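Local atomic coordinates of pyridoxamine 5'-phosphate oxidase-related, FMN-binding protein (Mycobacterium smegmatis, PDB entry 6ECI), a protein that binds flavin-adenine dinucleotide and probably sequesters this cofactor, helping mycobacteria withstand hypoxic and oxidative stress. Residues B[58-62]-B[63-67]. Residues are numbered along the deposited sequence; the frame is centred on the assembly and turned at random.
Sequences SAAIN and NNVLF
Asn63 folds back over the end of helix 55-60 and hydrogen-bonds to two successive helix carbonyls. Its CB lies 3.6 Å from Ala60 O, which also accepts a hydrogen bond from Asn63 N at 3.0 Å, with an N-H...O angle of 151°; that backbone bond closes a type II beta turn running from Ala60 to Asn63. A chi1 of -67° sets CG opposite the carbonyl carbon, which turns the amide back along the helix. Of its two tips, OD1 lies 3.3 Å from Asn62 O, two acceptors that cannot bond to each other, whereas ND2 donates to Ala59 O at 3.1 Å. This second bond reaches the acceptor from above the carbonyl plane, 66° out of it, and therefore not along a lone pair. Two consecutive C=O groups at the helix C-terminus thus gain donors as the chain turns, helical backbone angles ending at Ile61. Further on, the CA-CB bond of Val65 heads toward the turn, and its CG1 packs against Ala60 CB at 3.8 Å. The turn joins helix 55-60, which starts at the FAD-binding Lys55, to strand 64-72; Thr26 of strand 21-28 touches both Ala60 and Val65, while Asn62 OD1 is hydrogen-bonded to Arg87 NE on strand 77-88.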
# COMPACT_ATOMS: atom_id res chain seq x y z
N SER B 58 7.11 15.80 -5.68
CA SER B 58 7.15 15.89 -7.13
C SER B 58 6.25 14.85 -7.80
O SER B 58 5.73 15.10 -8.89
CB SER B 58 8.59 15.74 -7.61
OG SER B 58 8.67 15.82 -9.02
N ALA B 59 6.05 13.70 -7.16
CA ALA B 59 5.36 12.59 -7.81
C ALA B 59 3.85 12.67 -7.67
O ALA B 59 3.13 12.33 -8.61
CB ALA B 59 5.86 11.26 -7.25
N ALA B 60 3.34 13.11 -6.52
CA ALA B 60 1.91 13.02 -6.23
C ALA B 60 1.18 14.34 -6.41
O ALA B 60 0.07 14.35 -6.97
CB ALA B 60 1.70 12.52 -4.80
N ILE B 61 1.76 15.45 -5.95
CA ILE B 61 1.04 16.71 -5.91
C ILE B 61 0.68 17.16 -7.32
O ILE B 61 1.52 17.16 -8.22
CB ILE B 61 1.88 17.77 -5.17
CG1 ILE B 61 1.95 17.42 -3.68
CG2 ILE B 61 1.31 19.16 -5.38
CD1 ILE B 61 2.74 18.41 -2.86
N ASN B 62 -0.59 17.52 -7.51
CA ASN B 62 -1.15 18.00 -8.78
C ASN B 62 -1.13 16.92 -9.86
O ASN B 62 -1.23 17.24 -11.06
CB ASN B 62 -0.43 19.26 -9.27
CG ASN B 62 -0.59 20.42 -8.31
OD1 ASN B 62 -1.70 20.71 -7.84
ND2 ASN B 62 0.51 21.09 -7.99
N ASN B 63 -1.01 15.65 -9.48
CA ASN B 63 -1.11 14.53 -10.39
C ASN B 63 -2.20 13.58 -9.91
O ASN B 63 -2.64 13.63 -8.76
CB ASN B 63 0.22 13.77 -10.50
CG ASN B 63 1.31 14.59 -11.16
OD1 ASN B 63 1.09 15.21 -12.20
ND2 ASN B 63 2.49 14.60 -10.56
N ASN B 64 -2.64 12.71 -10.82
CA ASN B 64 -3.60 11.68 -10.45
C ASN B 64 -2.90 10.60 -9.64
O ASN B 64 -1.87 10.07 -10.06
CB ASN B 64 -4.23 11.07 -11.71
CG ASN B 64 -4.91 12.12 -12.57
OD1 ASN B 64 -5.53 13.05 -12.07
ND2 ASN B 64 -4.78 11.97 -13.89
N VAL B 65 -3.46 10.29 -8.47
CA VAL B 65 -2.84 9.34 -7.55
C VAL B 65 -3.87 8.31 -7.11
O VAL B 65 -5.08 8.54 -7.14
CB VAL B 65 -2.23 10.04 -6.31
CG1 VAL B 65 -1.19 11.07 -6.72
CG2 VAL B 65 -3.33 10.66 -5.46
N LEU B 66 -3.35 7.16 -6.69
CA LEU B 66 -4.12 6.16 -5.97
C LEU B 66 -3.83 6.28 -4.48
O LEU B 66 -2.69 6.50 -4.08
CB LEU B 66 -3.78 4.75 -6.44
CG LEU B 66 -4.42 4.28 -7.74
CD1 LEU B 66 -3.89 2.92 -8.14
CD2 LEU B 66 -5.91 4.22 -7.55
N PHE B 67 -4.87 6.16 -3.66
CA PHE B 67 -4.71 6.03 -2.22
C PHE B 67 -5.37 4.74 -1.77
O PHE B 67 -6.51 4.45 -2.14
CB PHE B 67 -5.32 7.20 -1.46
CG PHE B 67 -5.27 7.03 0.03
CD1 PHE B 67 -4.11 7.31 0.73
CD2 PHE B 67 -6.37 6.58 0.73
CE1 PHE B 67 -4.05 7.15 2.10
CE2 PHE B 67 -6.32 6.41 2.10
CZ PHE B 67 -5.16 6.70 2.78